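Long-range contact in NADP-dependent 2-hydroxyacid dehydrogenase (Rhizobium etli, PDB 4XCV), which probably catalyses the NADPH-dependent interconversion of 2-oxoacids and D-2-hydroxyacids, and binds NADPH: residues R43-W54 against R63-G74. Numbering follows the deposited sequence.
Sequences RDFSETEYALLW and RAPNLKVIFSGG
Ala51 and Phe71 sit at the tight centre of this contact, where strands 50-54 and 69-72 run parallel with their axes 4.7 Å apart. Phe71 N gives an essentially straight bond to Ala51 O (2.7 Å), and Phe71 O takes Leu53 N (2.9 Å); Ala51 N reaches back to Val69 O, and Gly73 N closes the ladder on Leu53 O. At the start of the pair, Glu49 O is gripped twice, by Lys68 N and Val69 N.

Side chains pack on both faces. On one, the Tyr50 ring turns its edge to Val69 CB, and Leu52 CD1 lies 3.9 Å from Phe71 CB; helix 292-305 covers this layer, and Tyr50 OH bonds to Glu305. On the other, Leu67 lies alongside Thr48, with CD2 3.7 Å from Thr48 CG2, and both its methyls reach Ala51 CB, while Leu53 CD1 meets Ile70 CG2 and Phe61 of helix 60-63 packs nearby.

Buried Phe45 still packs closely on Ala64 and Arg63. Bent at its third torsion (chi3 63°), Arg63 folds back so that Phe45 CE2 sits over one guanidinium face, offset toward the rim, 3.4 Å from Arg63 CZ, the planes 31° apart. Arg63 NH2 bonds to Asn40 O and weakly to Arg43 O, which a water also links to Arg63 NE. The solvent side is looser: a water ties Phe45 O and Thr48 O to Asn66 N, exposed Asn66 donates ND2 in plane to Ser46 O (2.8 Å), and exposed Lys68, in one of two conformers, doubtfully salt-bridges Glu49 OE2, whose OE1 pairs with Arg5.

With helix 60-63 between them, the two strands form a beta-alpha-beta crossover in the five-stranded parallel sheet of the smaller, flavodoxin-like domain of D-2-hydroxyacid dehydrogenases, its Gly73-Gly74 end directed toward the bound NADPH.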
ATOM      1  N   ARG A  43      25.104 -43.356  -0.651  1.00 16.67           N
ATOM      2  CA  ARG A  43      26.014 -42.552   0.140  1.00 15.81           C
ATOM      3  C   ARG A  43      25.922 -42.913   1.612  1.00 15.77           C
ATOM      4  O   ARG A  43      24.818 -43.107   2.133  1.00 16.73           O
ATOM      5  CB  ARG A  43      25.627 -41.086  -0.044  1.00 15.48           C
ATOM      6  CG  ARG A  43      26.560 -40.070   0.556  1.00 15.66           C
ATOM      7  CD  ARG A  43      27.815 -39.897  -0.225  1.00 15.07           C
ATOM      8  NE  ARG A  43      28.647 -38.835   0.328  1.00 14.58           N
ATOM      9  CZ  ARG A  43      28.853 -37.632  -0.215  1.00 14.17           C
ATOM     10  NH1 ARG A  43      28.295 -37.192  -1.344  1.00 13.65           N
ATOM     11  NH2 ARG A  43      29.690 -36.823   0.404  1.00 14.62           N
ATOM     12  N   ASP A  44      27.064 -42.993   2.286  1.00 15.29           N
ATOM     13  CA  ASP A  44      27.171 -43.190   3.747  1.00 16.69           C
ATOM     14  C   ASP A  44      26.859 -41.867   4.459  1.00 16.62           C
ATOM     15  O   ASP A  44      27.586 -40.898   4.281  1.00 15.48           O
ATOM     16  CB  ASP A  44      28.595 -43.664   4.058  1.00 17.90           C
ATOM     17  CG  ASP A  44      28.805 -44.077   5.468  1.00 20.97           C
ATOM     18  OD1 ASP A  44      27.943 -43.773   6.300  1.00 20.91           O
ATOM     19  OD2 ASP A  44      29.793 -44.847   5.697  1.00 25.03           O
ATOM     20  N   PHE A  45      25.802 -41.845   5.278  1.00 17.15           N
ATOM     21  CA  PHE A  45      25.453 -40.677   6.116  1.00 18.21           C
ATOM     22  C   PHE A  45      25.808 -40.898   7.581  1.00 18.64           C
ATOM     23  O   PHE A  45      25.257 -40.182   8.455  1.00 18.79           O
ATOM     24  CB  PHE A  45      23.937 -40.344   6.038  1.00 20.32           C
ATOM     25  CG  PHE A  45      23.443 -40.097   4.656  1.00 22.31           C
ATOM     26  CD1 PHE A  45      24.207 -39.437   3.728  1.00 23.70           C
ATOM     27  CD2 PHE A  45      22.186 -40.515   4.275  1.00 27.26           C
ATOM     28  CE1 PHE A  45      23.771 -39.288   2.424  1.00 24.88           C
ATOM     29  CE2 PHE A  45      21.732 -40.336   2.972  1.00 28.42           C
ATOM     30  CZ  PHE A  45      22.544 -39.726   2.041  1.00 25.30           C
ATOM     31  N   SER A  46      26.718 -41.795   7.905  1.00 19.33           N
ATOM     32  CA  SER A  46      27.032 -42.023   9.309  1.00 21.82           C
ATOM     33  C   SER A  46      27.597 -40.790  10.025  1.00 21.10           C
ATOM     34  O   SER A  46      27.387 -40.650  11.223  1.00 21.76           O
ATOM     35  CB  SER A  46      27.908 -43.252   9.493  1.00 24.48           C
ATOM     36  OG  SER A  46      29.194 -43.043   8.983  1.00 26.42           O
ATOM     37  N   GLU A  47      28.311 -39.919   9.327  1.00 19.22           N
ATOM     38  CA  GLU A  47      28.914 -38.749   9.973  0.50 19.14           C
ATOM     39  C   GLU A  47      28.045 -37.498   9.876  1.00 17.86           C
ATOM     40  O   GLU A  47      28.368 -36.504  10.483  1.00 17.65           O
ATOM     41  CB  GLU A  47      30.288 -38.456   9.391  0.50 20.33           C
ATOM     42  CG  GLU A  47      31.262 -39.630   9.515  0.50 22.61           C
ATOM     43  CD  GLU A  47      31.744 -39.855  10.929  0.50 24.96           C
ATOM     44  OE1 GLU A  47      31.312 -39.118  11.838  0.50 26.86           O
ATOM     45  OE2 GLU A  47      32.565 -40.778  11.144  0.50 29.37           O
ATOM     46  N   THR A  48      26.953 -37.568   9.131  1.00 15.86           N
ATOM     47  CA  THR A  48      26.169 -36.384   8.846  1.00 15.15           C
ATOM     48  C   THR A  48      25.564 -35.786  10.102  1.00 14.98           C
ATOM     49  O   THR A  48      24.928 -36.491  10.851  1.00 15.80           O
ATOM     50  CB  THR A  48      25.074 -36.751   7.828  1.00 15.37           C
ATOM     51  OG1 THR A  48      25.688 -37.439   6.729  1.00 15.24           O
ATOM     52  CG2 THR A  48      24.328 -35.473   7.381  1.00 15.66           C
ATOM     53  N   GLU A  49      25.789 -34.488  10.289  1.00 14.37           N
ATOM     54  CA  GLU A  49      25.322 -33.712  11.455  1.00 15.23           C
ATOM     55  C   GLU A  49      24.081 -32.914  11.163  1.00 14.86           C
ATOM     56  O   GLU A  49      23.255 -32.708  12.066  1.00 15.14           O
ATOM     57  CB  GLU A  49      26.404 -32.699  11.894  1.00 17.09           C
ATOM     58  CG  GLU A  49      27.725 -33.310  12.211  1.00 18.89           C
ATOM     59  CD  GLU A  49      28.693 -32.270  12.643  1.00 20.68           C
ATOM     60  OE1 GLU A  49      29.165 -31.454  11.836  1.00 18.58           O
ATOM     61  OE2 GLU A  49      28.922 -32.241  13.865  1.00 24.95           O
ATOM     62  N   TYR A  50      23.988 -32.346   9.962  1.00 13.25           N
ATOM     63  CA  TYR A  50      22.920 -31.396   9.647  1.00 13.08           C
ATOM     64  C   TYR A  50      22.218 -31.848   8.389  1.00 13.02           C
ATOM     65  O   TYR A  50      22.884 -32.253   7.407  1.00 13.12           O
ATOM     66  CB  TYR A  50      23.494 -29.994   9.436  1.00 12.64           C
ATOM     67  CG  TYR A  50      24.449 -29.554  10.511  1.00 12.94           C
ATOM     68  CD1 TYR A  50      24.030 -29.439  11.836  1.00 13.83           C
ATOM     69  CD2 TYR A  50      25.755 -29.260  10.220  1.00 13.57           C
ATOM     70  CE1 TYR A  50      24.906 -29.036  12.828  1.00 14.76           C
ATOM     71  CE2 TYR A  50      26.633 -28.838  11.201  1.00 14.29           C
ATOM     72  CZ  TYR A  50      26.221 -28.743  12.510  1.00 15.05           C
ATOM     73  OH  TYR A  50      27.091 -28.307  13.497  1.00 15.90           O
ATOM     74  N   ALA A  51      20.889 -31.745   8.373  1.00 13.01           N
ATOM     75  CA  ALA A  51      20.090 -32.074   7.198  1.00 13.42           C
ATOM     76  C   ALA A  51      19.158 -30.918   6.904  1.00 13.48           C
ATOM     77  O   ALA A  51      18.421 -30.464   7.804  1.00 15.28           O
ATOM     78  CB  ALA A  51      19.309 -33.331   7.410  1.00 14.99           C
ATOM     79  N   LEU A  52      19.112 -30.508   5.652  1.00 12.51           N
ATOM     80  CA  LEU A  52      18.216 -29.485   5.106  1.00 13.16           C
ATOM     81  C   LEU A  52      17.191 -30.231   4.265  1.00 14.05           C
ATOM     82  O   LEU A  52      17.546 -30.847   3.242  1.00 14.34           O
ATOM     83  CB  LEU A  52      19.028 -28.502   4.268  1.00 12.95           C
ATOM     84  CG  LEU A  52      18.263 -27.469   3.479  1.00 13.64           C
ATOM     85  CD1 LEU A  52      17.309 -26.672   4.355  1.00 14.03           C
ATOM     86  CD2 LEU A  52      19.248 -26.585   2.743  1.00 14.15           C
ATOM     87  N   LEU A  53      15.928 -30.204   4.711  1.00 14.52           N
ATOM     88  CA  LEU A  53      14.891 -31.080   4.213  1.00 16.66           C
ATOM     89  C   LEU A  53      13.640 -30.333   3.793  1.00 18.54           C
ATOM     90  O   LEU A  53      13.144 -29.435   4.498  1.00 18.14           O
ATOM     91  CB  LEU A  53      14.546 -32.071   5.348  1.00 17.69           C
ATOM     92  CG  LEU A  53      15.696 -32.914   5.945  1.00 17.53           C
ATOM     93  CD1 LEU A  53      15.131 -33.894   6.979  1.00 19.36           C
ATOM     94  CD2 LEU A  53      16.461 -33.663   4.882  1.00 17.56           C
ATOM     95  N   TRP A  54      13.108 -30.710   2.644  1.00 20.93           N
ATOM     96  CA  TRP A  54      11.794 -30.240   2.211  1.00 24.24           C
ATOM     97  C   TRP A  54      11.139 -31.414   1.519  1.00 26.91           C
ATOM     98  O   TRP A  54      11.596 -31.866   0.450  1.00 26.54           O
ATOM     99  CB  TRP A  54      11.849 -29.003   1.311  1.00 26.17           C
ATOM    100  CG  TRP A  54      10.489 -28.336   1.160  1.00 29.72           C
ATOM    101  CD1 TRP A  54       9.828 -27.602   2.121  1.00 31.00           C
ATOM    102  CD2 TRP A  54       9.630 -28.335   0.004  1.00 33.84           C
ATOM    103  NE1 TRP A  54       8.638 -27.149   1.633  1.00 33.78           N
ATOM    104  CE2 TRP A  54       8.474 -27.588   0.345  1.00 35.68           C
ATOM    105  CE3 TRP A  54       9.718 -28.889  -1.279  1.00 36.04           C
ATOM    106  CZ2 TRP A  54       7.429 -27.368  -0.559  1.00 38.93           C
ATOM    107  CZ3 TRP A  54       8.666 -28.668  -2.183  1.00 39.42           C
ATOM    108  CH2 TRP A  54       7.538 -27.919  -1.814  1.00 40.54           C
ATOM    109  N   ARG A  63      18.786 -43.727   7.450  1.00 28.28           N
ATOM    110  CA  ARG A  63      20.066 -43.608   6.742  1.00 26.63           C
ATOM    111  C   ARG A  63      21.036 -42.679   7.437  1.00 23.26           C
ATOM    112  O   ARG A  63      22.255 -42.872   7.346  1.00 22.48           O
ATOM    113  CB  ARG A  63      19.825 -43.114   5.307  1.00 27.22           C
ATOM    114  CG  ARG A  63      19.137 -44.131   4.417  1.00 30.17           C
ATOM    115  CD  ARG A  63      19.020 -43.682   2.960  1.00 31.00           C
ATOM    116  NE  ARG A  63      20.329 -43.510   2.333  1.00 30.12           N
ATOM    117  CZ  ARG A  63      20.529 -42.962   1.131  1.00 31.69           C
ATOM    118  NH1 ARG A  63      19.500 -42.469   0.444  1.00 32.14           N
ATOM    119  NH2 ARG A  63      21.785 -42.835   0.658  1.00 30.68           N
ATOM    120  N   ALA A  64      20.506 -41.636   8.094  1.00 21.09           N
ATOM    121  CA  ALA A  64      21.297 -40.629   8.769  1.00 18.85           C
ATOM    122  C   ALA A  64      20.913 -40.577  10.239  1.00 19.23           C
ATOM    123  O   ALA A  64      20.179 -39.687  10.677  1.00 18.82           O
ATOM    124  CB  ALA A  64      21.083 -39.260   8.114  1.00 17.55           C
ATOM    125  N   PRO A  65      21.359 -41.577  11.008  1.00 20.10           N
ATOM    126  CA  PRO A  65      20.857 -41.681  12.371  1.00 21.33           C
ATOM    127  C   PRO A  65      21.532 -40.803  13.407  1.00 21.02           C
ATOM    128  O   PRO A  65      21.110 -40.831  14.586  1.00 22.55           O
ATOM    129  CB  PRO A  65      21.133 -43.153  12.697  1.00 22.82           C
ATOM    130  CG  PRO A  65      22.353 -43.478  11.956  1.00 22.11           C
ATOM    131  CD  PRO A  65      22.207 -42.735  10.640  1.00 20.64           C
ATOM    132  N   ASN A  66      22.559 -40.059  12.995  1.00 19.36           N
ATOM    133  CA  ASN A  66      23.383 -39.305  13.932  1.00 19.67           C
ATOM    134  C   ASN A  66      23.227 -37.814  13.745  1.00 18.10           C
ATOM    135  O   ASN A  66      24.033 -37.032  14.264  1.00 18.89           O
ATOM    136  CB  ASN A  66      24.836 -39.712  13.783  1.00 19.84           C
ATOM    137  CG  ASN A  66      25.014 -41.214  14.005  1.00 21.38           C
ATOM    138  OD1 ASN A  66      24.369 -41.772  14.920  1.00 23.29           O
ATOM    139  ND2 ASN A  66      25.834 -41.843  13.219  1.00 21.00           N
ATOM    140  N   LEU A  67      22.158 -37.418  13.058  1.00 17.37           N
ATOM    141  CA  LEU A  67      21.844 -35.993  12.868  1.00 16.72           C
ATOM    142  C   LEU A  67      21.734 -35.279  14.212  1.00 17.03           C
ATOM    143  O   LEU A  67      21.175 -35.799  15.177  1.00 18.93           O
ATOM    144  CB  LEU A  67      20.526 -35.789  12.089  1.00 16.90           C
ATOM    145  CG  LEU A  67      20.524 -36.286  10.662  1.00 16.93           C
ATOM    146  CD1 LEU A  67      19.107 -36.210  10.101  1.00 17.77           C
ATOM    147  CD2 LEU A  67      21.525 -35.518   9.803  1.00 16.19           C
ATOM    148  N   LYS A  68      22.257 -34.049  14.232  1.00 16.10           N
ATOM    149  CA  LYS A  68      22.146 -33.115  15.359  1.00 16.89           C
ATOM    150  C   LYS A  68      21.050 -32.068  15.161  1.00 16.03           C
ATOM    151  O   LYS A  68      20.478 -31.622  16.159  1.00 16.39           O
ATOM    152  CB  LYS A  68      23.492 -32.429  15.578  1.00 17.50           C
ATOM    153  CG  LYS A  68      24.618 -33.411  15.864  1.00 19.63           C
ATOM    154  CD  LYS A  68      25.874 -32.652  16.218  1.00 21.23           C
ATOM    155  CE  LYS A  68      26.990 -33.529  16.751  0.50 22.76           C
ATOM    156  NZ  LYS A  68      27.735 -34.133  15.633  0.50 21.82           N
ATOM    157  N   VAL A  69      20.822 -31.610  13.925  1.00 14.59           N
ATOM    158  CA  VAL A  69      19.865 -30.544  13.659  1.00 14.60           C
ATOM    159  C   VAL A  69      19.226 -30.834  12.320  1.00 14.15           C
ATOM    160  O   VAL A  69      19.912 -31.210  11.359  1.00 14.69           O
ATOM    161  CB  VAL A  69      20.505 -29.127  13.609  1.00 14.12           C
ATOM    162  CG1 VAL A  69      19.384 -28.082  13.533  1.00 14.18           C
ATOM    163  CG2 VAL A  69      21.421 -28.885  14.810  1.00 15.01           C
ATOM    164  N   ILE A  70      17.914 -30.620  12.254  1.00 14.52           N
ATOM    165  CA  ILE A  70      17.181 -30.583  10.998  1.00 14.29           C
ATOM    166  C   ILE A  70      16.793 -29.137  10.655  1.00 13.50           C
ATOM    167  O   ILE A  70      16.244 -28.425  11.516  1.00 14.14           O
ATOM    168  CB  ILE A  70      15.900 -31.457  11.067  1.00 16.32           C
ATOM    169  CG1 ILE A  70      16.288 -32.931  11.157  1.00 18.36           C
ATOM    170  CG2 ILE A  70      14.957 -31.201   9.907  1.00 16.51           C
ATOM    171  CD1 ILE A  70      15.185 -33.792  11.687  1.00 20.62           C
ATOM    172  N   PHE A  71      17.050 -28.747   9.410  1.00 12.87           N
ATOM    173  CA  PHE A  71      16.651 -27.466   8.888  1.00 12.88           C
ATOM    174  C   PHE A  71      15.553 -27.654   7.892  1.00 13.72           C
ATOM    175  O   PHE A  71      15.692 -28.392   6.912  1.00 13.86           O
ATOM    176  CB  PHE A  71      17.835 -26.738   8.253  1.00 12.14           C
ATOM    177  CG  PHE A  71      18.925 -26.402   9.226  1.00 12.07           C
ATOM    178  CD1 PHE A  71      18.841 -25.221   9.936  1.00 12.10           C
ATOM    179  CD2 PHE A  71      19.985 -27.247   9.466  1.00 12.07           C
ATOM    180  CE1 PHE A  71      19.814 -24.874  10.855  1.00 12.48           C
ATOM    181  CE2 PHE A  71      20.982 -26.906  10.376  1.00 12.23           C
ATOM    182  CZ  PHE A  71      20.897 -25.706  11.063  1.00 12.47           C
ATOM    183  N   SER A  72      14.413 -27.009   8.137  1.00 14.66           N
ATOM    184  CA  SER A  72      13.364 -26.967   7.131  1.00 16.39           C
ATOM    185  C   SER A  72      13.803 -26.155   5.927  1.00 16.89           C
ATOM    186  O   SER A  72      14.421 -25.102   6.051  1.00 16.57           O
ATOM    187  CB  SER A  72      12.092 -26.345   7.732  1.00 17.34           C
ATOM    188  OG  SER A  72      11.079 -26.395   6.738  1.00 19.15           O
ATOM    189  N   GLY A  73      13.477 -26.644   4.733  1.00 17.82           N
ATOM    190  CA  GLY A  73      13.692 -25.895   3.518  1.00 18.78           C
ATOM    191  C   GLY A  73      12.661 -24.856   3.215  1.00 20.67           C
ATOM    192  O   GLY A  73      12.770 -24.102   2.244  1.00 23.17           O
ATOM    193  N   GLY A  74      11.633 -24.838   4.057  1.00 20.93           N
ATOM    194  CA  GLY A  74      10.525 -23.888   3.957  1.00 22.63           C
ATOM    195  C   GLY A  74      10.275 -23.145   5.228  1.00 21.87           C
ATOM    196  O   GLY A  74      10.763 -23.504   6.305  1.00 21.38           O
TER
HETATM  197  O   HOH W   1      22.935 -44.803   3.213  1.00 37.91           O
HETATM  198  O   HOH W   2      23.788 -39.121  10.561  1.00 16.66           O
HETATM  199  O   HOH W   3      24.212 -44.129   5.860  1.00 21.70           O